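Local coordinates for uncharacterized protein DUF1185 (Bordetella bronchiseptica RB50, PDB 3BYQ) that is of unknown function but adopts a variant of the Bacillus chorismate mutase fold and may have a role in amino-acid metabolism, at residues 53-58 and 97-101; 76-82 and 165-171; 87-92 and 121-125; 128-134 and 146-152. All blocks are in the same frame, centred on the assembly; numbering follows the deposited sequence.

Overall arrangement
Contacts 2 and 4 lie within one mixed sheet, contact 3 reaches it through strand 119-123, and contact 1 joins helices 51-72 and 98-109. Contact 2 pairs strands 79-86 and 161-169, and its centre is about 11 Å from that of contact 4, the hairpin of strands 130-136 and 147-151. Contact 3 links the loop after strand 79-86 to strand 119-123, about 24 Å from contact 2 between centres. Along the chain, contacts 3 and 4 are nested within the loop that contact 2 closes, while contact 1 alternates with contacts 2 and 3. Contacts 1 and 4 lie on opposite sides of the chain's centre. Contacts 1, 3 and 4 all touch the second subunit.

Contact 1: residues 53-58 and 97-101; sequences FMAELR and VWHEA. With EDO (1,2-ethanediol), chain Q.
Met54, Val97 and Glu100 bury the most surface where the early turns of helix 51-72 meet the start of helix 98-109. Met54, present as selenomethionine, runs past Val97 in the opposite direction, its CG lying 3.4 Å from Val97 O and 3.9 Å from Val97 CB. A bend at chi3 (71°) then turns the terminal methyl to the Glu100 carboxylate, where Met54 CE is 3.7 Å from Glu100 OE1. Val97 uses its other branch on Leu57: Val97 CG2 and Leu57 CD1 are 3.5 Å apart, closer than usual for two methyl carbons, and the two side chains cross at about a right angle. Leu57 CB meets Ala101 CB at 3.5 Å, bringing the helices together one turn further along.

Towards its partly exposed side the contact becomes polar. Arg58 NH2 gives a salt bridge to Glu100 OE2 at 3.1 Å, with an N-H...O angle of 158°. The carboxylate oxygen lies close to the guanidinium plane, but the donor reaches it from 57° above the carboxylate plane, so this is not a side-by-side, two-pronged pairing. One water ties the same corner together: it donates to Met54 O and to Glu100 OE2 (2.7 Å) and accepts from Arg58 NE at 2.8 Å. Arg58 NH1 bonds an ethanediol, probably from the crystallisation liquor, which Ser108 also holds.

Glu100 OE1 forms a second salt bridge, to Arg143 of the second subunit. The carboxylate is therefore shared between arginines of two chains, and its negative charge is probably well balanced although apolar packing adjoins it.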
loop_
_atom_site.group_PDB
_atom_site.type_symbol
_atom_site.label_atom_id
_atom_site.label_comp_id
_atom_site.label_asym_id
_atom_site.label_seq_id
_atom_site.Cartn_x
_atom_site.Cartn_y
_atom_site.Cartn_z
ATOM N N PHE B 53 10.855 -2.261 31.282
ATOM C CA PHE B 53 10.993 -2.577 29.852
ATOM C C PHE B 53 11.916 -1.553 29.189
ATOM O O PHE B 53 12.878 -1.900 28.492
ATOM C CB PHE B 53 9.589 -2.594 29.226
ATOM C CG PHE B 53 9.532 -3.004 27.764
ATOM C CD1 PHE B 53 10.158 -4.151 27.307
ATOM C CD2 PHE B 53 8.725 -2.312 26.893
ATOM C CE1 PHE B 53 10.037 -4.558 25.981
ATOM C CE2 PHE B 53 8.613 -2.700 25.573
ATOM C CZ PHE B 53 9.264 -3.850 25.116
HETATM N N MSE B 54 11.668 -0.291 29.469
HETATM C CA MSE B 54 12.483 0.798 28.904
HETATM C C MSE B 54 13.940 0.654 29.306
HETATM O O MSE B 54 14.854 0.864 28.504
HETATM C CB MSE B 54 11.942 2.159 29.306
HETATM C CG MSE B 54 12.572 3.283 28.572
HETATM SE SE MSE B 54 11.665 4.950 28.839
HETATM C CE MSE B 54 12.175 5.264 30.654
ATOM N N ALA B 55 14.153 0.260 30.558
ATOM C CA ALA B 55 15.508 0.063 31.093
ATOM C C ALA B 55 16.238 -1.070 30.397
ATOM O O ALA B 55 17.400 -0.919 29.967
ATOM C CB ALA B 55 15.465 -0.202 32.611
ATOM N N GLU B 56 15.566 -2.199 30.247
ATOM C CA GLU B 56 16.199 -3.348 29.605
ATOM C C GLU B 56 16.496 -3.127 28.114
ATOM O O GLU B 56 17.500 -3.604 27.594
ATOM C CB GLU B 56 15.415 -4.633 29.783
ATOM C CG GLU B 56 16.315 -5.828 29.479
ATOM C CD GLU B 56 15.618 -7.164 29.527
ATOM O OE1 GLU B 56 14.484 -7.239 30.082
ATOM O OE2 GLU B 56 16.254 -8.132 29.011
ATOM N N LEU B 57 15.632 -2.360 27.460
ATOM C CA LEU B 57 15.770 -2.060 26.032
ATOM C C LEU B 57 17.030 -1.286 25.692
ATOM O O LEU B 57 17.453 -1.268 24.545
ATOM C CB LEU B 57 14.524 -1.347 25.493
ATOM C CG LEU B 57 13.317 -2.270 25.281
ATOM C CD1 LEU B 57 12.022 -1.414 25.182
ATOM C CD2 LEU B 57 13.517 -3.200 24.062
ATOM N N ARG B 58 17.659 -0.681 26.689
ATOM C CA ARG B 58 18.904 0.032 26.417
ATOM C C ARG B 58 19.920 -0.913 25.780
ATOM O O ARG B 58 20.645 -0.510 24.888
ATOM C CB ARG B 58 19.458 0.677 27.689
ATOM C CG ARG B 58 20.549 1.706 27.465
ATOM C CD ARG B 58 19.990 3.068 27.078
ATOM N NE ARG B 58 19.204 3.653 28.160
ATOM C CZ ARG B 58 19.729 4.223 29.244
ATOM N NH1 ARG B 58 21.033 4.392 29.372
ATOM N NH2 ARG B 58 18.931 4.695 30.182
ATOM N N VAL B 97 9.029 4.118 24.518
ATOM C CA VAL B 97 10.167 3.687 25.340
ATOM C C VAL B 97 11.530 3.797 24.596
ATOM O O VAL B 97 12.587 3.915 25.230
ATOM C CB VAL B 97 10.033 2.215 25.824
ATOM C CG1 VAL B 97 8.896 2.066 26.835
ATOM C CG2 VAL B 97 9.878 1.243 24.637
ATOM N N TRP B 98 11.473 3.780 23.272
ATOM C CA TRP B 98 12.678 3.807 22.428
ATOM C C TRP B 98 13.366 5.180 22.374
ATOM O O TRP B 98 14.514 5.273 22.015
ATOM C CB TRP B 98 12.314 3.327 21.039
ATOM C CG TRP B 98 13.486 2.870 20.164
ATOM C CD1 TRP B 98 13.838 3.372 18.939
ATOM C CD2 TRP B 98 14.412 1.831 20.455
ATOM N NE1 TRP B 98 14.937 2.685 18.448
ATOM C CE2 TRP B 98 15.313 1.746 19.361
ATOM C CE3 TRP B 98 14.565 0.945 21.518
ATOM C CZ2 TRP B 98 16.313 0.801 19.303
ATOM C CZ3 TRP B 98 15.553 0.040 21.469
ATOM C CH2 TRP B 98 16.445 -0.021 20.376
ATOM N N HIS B 99 12.649 6.245 22.715
ATOM C CA HIS B 99 13.274 7.565 22.747
ATOM C C HIS B 99 14.501 7.527 23.653
ATOM O O HIS B 99 15.591 7.918 23.241
ATOM C CB HIS B 99 12.284 8.635 23.168
ATOM C CG HIS B 99 11.269 8.958 22.116
ATOM N ND1 HIS B 99 11.561 9.747 21.021
ATOM C CD2 HIS B 99 9.951 8.641 22.015
ATOM C CE1 HIS B 99 10.482 9.860 20.266
ATOM N NE2 HIS B 99 9.488 9.215 20.849
ATOM N N GLU B 100 14.317 7.012 24.870
ATOM C CA GLU B 100 15.419 6.891 25.802
ATOM C C GLU B 100 16.279 5.680 25.466
ATOM O O GLU B 100 17.485 5.803 25.317
ATOM C CB GLU B 100 14.961 6.802 27.239
ATOM C CG GLU B 100 16.126 6.677 28.202
ATOM C CD GLU B 100 15.689 6.405 29.588
ATOM O OE1 GLU B 100 15.158 7.336 30.194
ATOM O OE2 GLU B 100 15.872 5.269 30.058
ATOM N N ALA B 101 15.649 4.526 25.267
ATOM C CA ALA B 101 16.402 3.277 25.082
ATOM C C ALA B 101 17.271 3.289 23.842
ATOM O O ALA B 101 18.435 2.904 23.907
ATOM C CB ALA B 101 15.484 2.039 25.093
HETATM C C1 EDO Q . 24.194 2.212 27.459
HETATM O O1 EDO Q . 23.782 1.230 28.420
HETATM C C2 EDO Q . 24.221 3.592 28.098
HETATM O O2 EDO Q . 23.292 4.469 27.453
HETATM O O HOH W 1 16.449 3.134 28.510
#

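Contact 2: residues 76-82 and 165-171; sequences NIEVYSK and ALVMGTG. With EDO (1,2-ethanediol), chain T.
Gly169 O is gripped by two successive amides, Glu78 N at 2.8 Å and Val79 N at 3.1 Å. The first N-H comes in within the carbonyl plane and is nearly straight (168°); the second approaches from 47° above that plane. The two donors thus use different directions around one oxygen, and Ile77 CA adds a longer C-H contact. Because Glu78 and Val79 both face Gly169, this is a classic beta bulge, placed where strand 79-86 begins and strand 161-169 ends.

Beyond the bulge the antiparallel ladder is regular, with strand axes 170° apart. Val79 and Gly169 form one hydrogen-bonded pair, Ser81 and Val167 the next. Val79 CG2 rests directly on the backbone of the glycine, 3.4 Å from Gly169 CA. The sheet face bearing Tyr80, Lys82, Leu166 and Met168 is covered by helix 98-109, through Trp98 and Met106. Before the bulge, Ile77 CD1 meets the selenium of Met168 at 3.8 Å.

At the strand end, Glu78 lays its extended side chain along the Thr170 carbonyl, with Glu78 CD 3.3 Å from Thr170 O; its OE1 is held by Lys183 and His145. An ethanediol, probably from the crystallisation liquor, also binds Thr170: its O2 donates to Thr170 O at 2.7 Å, while its O1 shares a hydrogen bond with Thr170 OG1, also at 2.7 Å.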
loop_
_atom_site.group_PDB
_atom_site.type_symbol
_atom_site.label_atom_id
_atom_site.label_comp_id
_atom_site.label_asym_id
_atom_site.label_seq_id
_atom_site.Cartn_x
_atom_site.Cartn_y
_atom_site.Cartn_z
ATOM N N ASN B 76 32.840 7.623 10.219
ATOM C CA ASN B 76 32.065 8.106 9.098
ATOM C C ASN B 76 30.659 8.570 9.402
ATOM O O ASN B 76 29.904 8.861 8.498
ATOM C CB ASN B 76 31.986 7.001 8.054
ATOM C CG ASN B 76 33.331 6.626 7.522
ATOM O OD1 ASN B 76 34.129 7.493 7.169
ATOM N ND2 ASN B 76 33.593 5.336 7.440
ATOM N N ILE B 77 30.321 8.659 10.665
ATOM C CA ILE B 77 28.963 8.987 11.062
ATOM C C ILE B 77 28.705 10.479 11.202
ATOM O O ILE B 77 29.353 11.166 11.995
ATOM C CB ILE B 77 28.581 8.295 12.399
ATOM C CG1 ILE B 77 28.952 6.795 12.407
ATOM C CG2 ILE B 77 27.105 8.557 12.743
ATOM C CD1 ILE B 77 28.396 5.938 11.295
ATOM N N GLU B 78 27.724 10.956 10.452
ATOM C CA GLU B 78 27.315 12.343 10.530
ATOM C C GLU B 78 25.856 12.587 10.810
ATOM O O GLU B 78 25.536 13.649 11.228
ATOM C CB GLU B 78 27.736 13.124 9.291
ATOM C CG GLU B 78 29.235 13.109 9.039
ATOM C CD GLU B 78 29.674 14.050 7.918
ATOM O OE1 GLU B 78 28.921 14.955 7.491
ATOM O OE2 GLU B 78 30.806 13.865 7.464
ATOM N N VAL B 79 24.974 11.614 10.569
ATOM C CA VAL B 79 23.538 11.791 10.833
ATOM C C VAL B 79 22.970 10.556 11.537
ATOM O O VAL B 79 23.525 9.474 11.437
ATOM C CB VAL B 79 22.720 12.077 9.529
ATOM C CG1 VAL B 79 23.192 13.382 8.842
ATOM C CG2 VAL B 79 22.755 10.899 8.545
ATOM N N TYR B 80 21.879 10.752 12.268
ATOM C CA TYR B 80 21.203 9.612 12.906
ATOM C C TYR B 80 19.720 9.877 13.144
ATOM O O TYR B 80 19.224 10.984 12.932
ATOM C CB TYR B 80 21.936 9.123 14.207
ATOM C CG TYR B 80 22.218 10.124 15.333
ATOM C CD1 TYR B 80 21.546 11.350 15.464
ATOM C CD2 TYR B 80 23.116 9.785 16.329
ATOM C CE1 TYR B 80 21.848 12.240 16.554
ATOM C CE2 TYR B 80 23.367 10.625 17.422
ATOM C CZ TYR B 80 22.750 11.840 17.528
ATOM O OH TYR B 80 23.116 12.632 18.618
ATOM N N SER B 81 19.054 8.806 13.555
ATOM C CA SER B 81 17.665 8.789 13.906
ATOM C C SER B 81 17.335 7.497 14.611
ATOM O O SER B 81 18.130 6.565 14.699
ATOM C CB SER B 81 16.763 8.935 12.684
ATOM O OG SER B 81 15.412 9.216 13.073
ATOM N N LYS B 82 16.093 7.442 15.059
ATOM C CA LYS B 82 15.588 6.258 15.763
ATOM C C LYS B 82 14.126 6.144 15.466
ATOM O O LYS B 82 13.457 7.145 15.233
ATOM C CB LYS B 82 15.822 6.371 17.269
ATOM C CG LYS B 82 15.091 7.524 17.966
ATOM C CD LYS B 82 15.707 7.923 19.317
ATOM C CE LYS B 82 15.066 9.191 19.828
ATOM N NZ LYS B 82 15.672 9.771 21.038
ATOM N N ALA B 165 14.171 0.408 15.710
ATOM C CA ALA B 165 15.193 0.723 14.735
ATOM C C ALA B 165 16.065 1.911 15.068
ATOM O O ALA B 165 15.607 2.883 15.724
ATOM C CB ALA B 165 14.507 0.993 13.362
ATOM N N LEU B 166 17.304 1.826 14.594
ATOM C CA LEU B 166 18.224 2.963 14.659
ATOM C C LEU B 166 18.706 3.205 13.244
ATOM O O LEU B 166 18.800 2.269 12.431
ATOM C CB LEU B 166 19.414 2.680 15.555
ATOM C CG LEU B 166 19.101 2.488 17.046
ATOM C CD1 LEU B 166 20.361 2.162 17.827
ATOM C CD2 LEU B 166 18.421 3.711 17.600
ATOM N N VAL B 167 19.037 4.450 12.973
ATOM C CA VAL B 167 19.564 4.878 11.695
ATOM C C VAL B 167 20.831 5.700 11.896
ATOM O O VAL B 167 20.903 6.524 12.779
ATOM C CB VAL B 167 18.543 5.730 10.916
ATOM C CG1 VAL B 167 19.138 6.248 9.577
ATOM C CG2 VAL B 167 17.260 4.942 10.676
HETATM N N MSE B 168 21.833 5.426 11.052
HETATM C CA MSE B 168 23.035 6.264 10.944
HETATM C C MSE B 168 23.359 6.492 9.483
HETATM O O MSE B 168 23.051 5.655 8.629
HETATM C CB MSE B 168 24.264 5.684 11.621
HETATM C CG MSE B 168 24.121 5.528 13.146
HETATM SE SE MSE B 168 25.787 4.848 13.845
HETATM C CE MSE B 168 25.147 4.346 15.591
ATOM N N GLY B 169 24.010 7.609 9.233
ATOM C CA GLY B 169 24.396 8.006 7.883
ATOM C C GLY B 169 25.687 8.791 7.872
ATOM O O GLY B 169 26.126 9.286 8.908
ATOM N N THR B 170 26.250 8.922 6.666
ATOM C CA THR B 170 27.631 9.409 6.482
ATOM C C THR B 170 27.830 10.861 6.060
ATOM O O THR B 170 28.964 11.352 6.088
ATOM C CB THR B 170 28.371 8.540 5.460
ATOM O OG1 THR B 170 27.727 8.680 4.181
ATOM C CG2 THR B 170 28.367 7.116 5.912
ATOM N N GLY B 171 26.744 11.543 5.709
ATOM C CA GLY B 171 26.872 12.922 5.274
ATOM C C GLY B 171 25.596 13.630 4.922
ATOM O O GLY B 171 24.522 13.226 5.329
HETATM C C1 EDO T . 29.695 10.808 2.103
HETATM O O1 EDO T . 28.454 10.902 2.795
HETATM C C2 EDO T . 30.800 11.638 2.750
HETATM O O2 EDO T . 30.320 12.276 3.925
HETATM O O HOH W 2 31.381 10.885 7.042
#

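Contact 3: residues 87-92 and 121-125; sequences GVDGEM and KAVAT
Val88 and Val123 each press a methyl onto a flat peptide group of the facing segment. Val88 CG1 lies over one face of the Ala124-Thr125 peptide, 3.6 Å from Ala124 O. In return, Val123 CG2 sits over a face of the Glu91-Met92 peptide, 3.5 Å from Met92 N. A water donates to Ala124 O at 2.9 Å and accepts from Val88 N at 3.0 Å. With no direct hydrogen bond between the segments, this water is the polar link.

The branches of Val123 divide the loop between them. With CG1 opposite the backbone N (chi1 174°), that methyl reaches Gly87 O at 3.5 Å while CG2 serves the other end. Gly87 O also accepts the hydrogen bond from Gly90 N that closes a type I turn. Met92, a selenomethionine deposited in two conformers, slants across Lys121 in one of them, with Met92 CE 3.8 Å from Lys121 CG, so this touch is less certain.

Other chains complete the surroundings: Met92 N bonds Glu20 of the second subunit, and Val123 O accepts from Gln154 of the third subunit. Within the chain, Lys121 NZ bonds His99. Strands 79-86 and 119-123 are parallel neighbours joined through helices 93-96 and 98-109, so the loop packing on the end of the second strand opens a beta-alpha-beta crossover.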
loop_
_atom_site.group_PDB
_atom_site.type_symbol
_atom_site.label_atom_id
_atom_site.label_comp_id
_atom_site.label_asym_id
_atom_site.label_seq_id
_atom_site.Cartn_x
_atom_site.Cartn_y
_atom_site.Cartn_z
ATOM N N GLY B 87 3.033 -3.165 16.905
ATOM C CA GLY B 87 1.960 -3.948 16.320
ATOM C C GLY B 87 0.603 -3.530 16.804
ATOM O O GLY B 87 0.469 -2.856 17.872
ATOM N N VAL B 88 -0.427 -3.955 16.071
ATOM C CA VAL B 88 -1.774 -3.426 16.334
ATOM C C VAL B 88 -2.395 -3.767 17.679
ATOM O O VAL B 88 -3.342 -3.091 18.074
ATOM C CB VAL B 88 -2.822 -3.718 15.235
ATOM C CG1 VAL B 88 -2.505 -2.969 13.980
ATOM C CG2 VAL B 88 -3.014 -5.200 15.003
ATOM N N ASP B 89 -1.886 -4.798 18.351
ATOM C CA ASP B 89 -2.371 -5.139 19.698
ATOM C C ASP B 89 -1.654 -4.353 20.809
ATOM O O ASP B 89 -1.951 -4.549 21.977
ATOM C CB ASP B 89 -2.305 -6.649 19.968
ATOM C CG ASP B 89 -3.346 -7.441 19.216
ATOM O OD1 ASP B 89 -4.148 -6.866 18.424
ATOM O OD2 ASP B 89 -3.366 -8.680 19.413
ATOM N N GLY B 90 -0.734 -3.469 20.452
ATOM C CA GLY B 90 -0.011 -2.659 21.407
ATOM C C GLY B 90 -0.536 -1.246 21.435
ATOM O O GLY B 90 -1.664 -0.977 21.018
ATOM N N GLU B 91 0.290 -0.351 21.960
ATOM C CA GLU B 91 -0.024 1.069 22.038
ATOM C C GLU B 91 1.229 1.875 21.760
ATOM O O GLU B 91 2.351 1.367 21.850
ATOM C CB GLU B 91 -0.625 1.468 23.383
ATOM C CG GLU B 91 0.297 1.288 24.564
ATOM C CD GLU B 91 -0.343 1.775 25.867
ATOM O OE1 GLU B 91 -0.524 3.009 26.054
ATOM O OE2 GLU B 91 -0.660 0.908 26.726
HETATM N N MSE B 92 1.023 3.152 21.471
HETATM C CA MSE B 92 2.104 4.066 21.114
HETATM C C MSE B 92 3.165 4.094 22.207
HETATM O O MSE B 92 4.351 4.140 21.922
HETATM C CB MSE B 92 1.559 5.487 20.900
HETATM C CG MSE B 92 2.432 6.414 20.090
HETATM SE SE MSE B 92 2.717 5.864 18.241
HETATM C CE MSE B 92 2.776 7.656 17.444
ATOM N N LYS B 121 7.491 7.362 15.160
ATOM C CA LYS B 121 6.945 6.071 15.557
ATOM C C LYS B 121 5.505 5.978 15.152
ATOM O O LYS B 121 4.862 6.963 14.824
ATOM C CB LYS B 121 7.069 5.832 17.032
ATOM C CG LYS B 121 6.460 6.871 17.855
ATOM C CD LYS B 121 6.810 6.651 19.356
ATOM C CE LYS B 121 6.154 7.727 20.157
ATOM N NZ LYS B 121 6.736 9.054 19.854
ATOM N N ALA B 122 5.029 4.752 15.112
ATOM C CA ALA B 122 3.635 4.481 14.732
ATOM C C ALA B 122 3.201 3.133 15.308
ATOM O O ALA B 122 4.029 2.324 15.664
ATOM C CB ALA B 122 3.508 4.412 13.215
ATOM N N VAL B 123 1.894 2.972 15.451
ATOM C CA VAL B 123 1.255 1.679 15.738
ATOM C C VAL B 123 0.646 1.303 14.398
ATOM O O VAL B 123 -0.082 2.078 13.798
ATOM C CB VAL B 123 0.177 1.767 16.815
ATOM C CG1 VAL B 123 -0.526 0.390 16.924
ATOM C CG2 VAL B 123 0.790 2.251 18.137
ATOM N N ALA B 124 0.994 0.128 13.879
ATOM C CA ALA B 124 0.616 -0.189 12.503
ATOM C C ALA B 124 0.553 -1.680 12.266
ATOM O O ALA B 124 0.926 -2.479 13.077
ATOM C CB ALA B 124 1.648 0.411 11.553
ATOM N N THR B 125 0.018 -1.996 11.105
ATOM C CA THR B 125 -0.090 -3.384 10.648
ATOM C C THR B 125 1.265 -3.886 10.152
ATOM O O THR B 125 2.186 -3.120 9.861
ATOM C CB THR B 125 -1.079 -3.514 9.498
ATOM O OG1 THR B 125 -0.640 -2.679 8.430
ATOM C CG2 THR B 125 -2.466 -3.109 9.937
HETATM O O HOH W 3 0.620 -5.296 13.587
#

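Contact 4: residues 128-134 and 146-152; sequences YRMMVPV and FNSIEIG. With EDO (1,2-ethanediol), chain O.
Val132 and Ile151 mark the tightly packed side of this strand pair, Val132 CG2 meeting Ile151 CG1 at 3.7 Å. On the same face Val134 and Asn147 lie side by side, with Val134 CG2 3.5 Å from Asn147 CB. Val132, Ile149 and Ile151 pack on strand 161-169, Ile149 and Ile151 also on strand 29-39, and Met130 on strands 79-86 and 119-123. The backbones form an antiparallel beta hairpin, their axes 148° apart, with paired hydrogen bonds at Met130-Ile151, Val132-Ile149 and Val134-Asn147; the shortest is Val132 N to Ile149 O, 2.7 Å.

The partly exposed end is polar. Arg129, bent at chi2 and chi3, turns its guanidinium back across Glu150 and gives NE to Glu150 OE1 at 2.9 Å (166°) in a salt bridge. The acceptor lies in the guanidinium plane, yet the donor stands 64° above the carboxylate plane; NH2 adds a weak bond to the same oxygen. One guanidinium face lies over Gly152 CA. Glu150 OE2 is bonded to Tyr128 OH of the second subunit, and Glu150 O accepts from an ethanediol that is also hydrogen-bonded to Gln154 N of the fifth subunit. Arg129 of that fifth subunit comes close to Arg129 here, a like-charge approach that Glu150 probably eases.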
loop_
_atom_site.group_PDB
_atom_site.type_symbol
_atom_site.label_atom_id
_atom_site.label_comp_id
_atom_site.label_asym_id
_atom_site.label_seq_id
_atom_site.Cartn_x
_atom_site.Cartn_y
_atom_site.Cartn_z
ATOM N N TYR B 128 4.067 -2.339 7.482
ATOM C CA TYR B 128 4.005 -0.903 7.392
ATOM C C TYR B 128 5.406 -0.345 7.121
ATOM O O TYR B 128 6.383 -0.742 7.748
ATOM C CB TYR B 128 3.453 -0.307 8.692
ATOM C CG TYR B 128 3.214 1.185 8.622
ATOM C CD1 TYR B 128 2.201 1.667 7.824
ATOM C CD2 TYR B 128 3.966 2.101 9.371
ATOM C CE1 TYR B 128 1.933 3.014 7.757
ATOM C CE2 TYR B 128 3.713 3.487 9.259
ATOM C CZ TYR B 128 2.689 3.915 8.448
ATOM O OH TYR B 128 2.342 5.256 8.262
ATOM N N ARG B 129 5.466 0.582 6.170
ATOM C CA ARG B 129 6.718 1.252 5.773
ATOM C C ARG B 129 6.689 2.667 6.301
ATOM O O ARG B 129 5.672 3.326 6.182
ATOM C CB ARG B 129 6.796 1.375 4.261
ATOM C CG ARG B 129 6.525 0.145 3.442
ATOM C CD ARG B 129 7.554 -0.880 3.599
ATOM N NE ARG B 129 8.923 -0.444 3.340
ATOM C CZ ARG B 129 9.988 -1.187 3.606
ATOM N NH1 ARG B 129 9.838 -2.419 4.079
ATOM N NH2 ARG B 129 11.197 -0.723 3.389
HETATM N N MSE B 130 7.807 3.147 6.833
HETATM C CA MSE B 130 7.831 4.480 7.425
HETATM C C MSE B 130 9.097 5.245 7.104
HETATM O O MSE B 130 10.185 4.706 7.224
HETATM C CB MSE B 130 7.687 4.299 8.964
HETATM C CG MSE B 130 7.504 5.528 9.794
HETATM SE SE MSE B 130 6.995 5.069 11.605
HETATM C CE MSE B 130 8.655 4.330 12.202
HETATM N N MSE B 131 8.934 6.513 6.721
HETATM C CA MSE B 131 10.071 7.404 6.443
HETATM C C MSE B 131 10.627 7.858 7.759
HETATM O O MSE B 131 9.888 8.369 8.606
HETATM C CB MSE B 131 9.673 8.681 5.683
HETATM C CG MSE B 131 9.087 8.491 4.334
HETATM SE SE MSE B 131 10.235 7.594 3.110
HETATM C CE MSE B 131 11.744 8.787 3.049
ATOM N N VAL B 132 11.927 7.681 7.929
ATOM C CA VAL B 132 12.605 8.069 9.183
ATOM C C VAL B 132 13.517 9.258 8.951
ATOM O O VAL B 132 14.440 9.192 8.140
ATOM C CB VAL B 132 13.432 6.887 9.784
ATOM C CG1 VAL B 132 14.074 7.322 11.149
ATOM C CG2 VAL B 132 12.525 5.668 9.960
ATOM N N PRO B 133 13.277 10.351 9.646
ATOM C CA PRO B 133 14.071 11.527 9.338
ATOM C C PRO B 133 15.351 11.542 10.122
ATOM O O PRO B 133 15.378 11.118 11.273
ATOM C CB PRO B 133 13.177 12.662 9.826
ATOM C CG PRO B 133 12.458 12.065 10.964
ATOM C CD PRO B 133 12.165 10.673 10.569
ATOM N N VAL B 134 16.407 12.047 9.491
ATOM C CA VAL B 134 17.698 12.170 10.143
ATOM C C VAL B 134 18.213 13.591 10.141
ATOM O O VAL B 134 17.798 14.455 9.344
ATOM C CB VAL B 134 18.813 11.272 9.481
ATOM C CG1 VAL B 134 18.395 9.824 9.442
ATOM C CG2 VAL B 134 19.186 11.742 8.040
ATOM N N PHE B 146 19.665 17.365 6.769
ATOM C CA PHE B 146 18.283 16.833 6.905
ATOM C C PHE B 146 18.037 15.862 5.795
ATOM O O PHE B 146 18.300 16.161 4.620
ATOM C CB PHE B 146 17.216 17.927 6.852
ATOM C CG PHE B 146 17.377 18.953 7.915
ATOM C CD1 PHE B 146 17.313 18.597 9.248
ATOM C CD2 PHE B 146 17.482 20.285 7.598
ATOM C CE1 PHE B 146 17.444 19.546 10.239
ATOM C CE2 PHE B 146 17.580 21.259 8.606
ATOM C CZ PHE B 146 17.566 20.870 9.910
ATOM N N ASN B 147 17.543 14.687 6.144
ATOM C CA ASN B 147 17.333 13.640 5.166
ATOM C C ASN B 147 16.391 12.574 5.704
ATOM O O ASN B 147 15.879 12.704 6.818
ATOM C CB ASN B 147 18.678 12.980 4.807
ATOM C CG ASN B 147 18.761 12.555 3.363
ATOM O OD1 ASN B 147 17.757 12.251 2.704
ATOM N ND2 ASN B 147 19.984 12.578 2.836
ATOM N N SER B 148 16.155 11.547 4.895
ATOM C CA SER B 148 15.221 10.487 5.290
ATOM C C SER B 148 15.589 9.182 4.684
ATOM O O SER B 148 16.203 9.139 3.621
ATOM C CB SER B 148 13.790 10.818 4.778
ATOM O OG SER B 148 13.307 12.027 5.301
ATOM N N ILE B 149 15.239 8.116 5.394
ATOM C CA ILE B 149 15.354 6.754 4.870
ATOM C C ILE B 149 14.081 5.977 5.273
ATOM O O ILE B 149 13.572 6.150 6.375
ATOM C CB ILE B 149 16.621 6.048 5.318
ATOM C CG1 ILE B 149 16.718 4.684 4.631
ATOM C CG2 ILE B 149 16.640 5.898 6.843
ATOM C CD1 ILE B 149 18.020 3.891 4.921
ATOM N N GLU B 150 13.571 5.155 4.374
ATOM C CA GLU B 150 12.385 4.355 4.687
ATOM C C GLU B 150 12.767 3.048 5.351
ATOM O O GLU B 150 13.675 2.360 4.891
ATOM C CB GLU B 150 11.566 4.046 3.421
ATOM C CG GLU B 150 10.150 3.578 3.773
ATOM C CD GLU B 150 9.351 3.067 2.618
ATOM O OE1 GLU B 150 9.744 2.015 2.067
ATOM O OE2 GLU B 150 8.315 3.696 2.297
ATOM N N ILE B 151 12.051 2.679 6.408
ATOM C CA ILE B 151 12.265 1.393 7.059
ATOM C C ILE B 151 10.972 0.586 7.047
ATOM O O ILE B 151 9.868 1.127 6.828
ATOM C CB ILE B 151 12.758 1.535 8.535
ATOM C CG1 ILE B 151 11.677 2.138 9.448
ATOM C CG2 ILE B 151 14.068 2.356 8.579
ATOM C CD1 ILE B 151 11.985 2.038 10.971
ATOM N N GLY B 152 11.118 -0.690 7.358
ATOM C CA GLY B 152 9.984 -1.599 7.445
ATOM C C GLY B 152 10.408 -3.011 7.176
ATOM O O GLY B 152 11.451 -3.249 6.561
HETATM C C1 EDO O . 15.196 1.975 0.490
HETATM O O1 EDO O . 13.897 2.571 0.635
HETATM C C2 EDO O . 15.802 1.766 1.866
HETATM O O2 EDO O . 14.839 1.142 2.731
#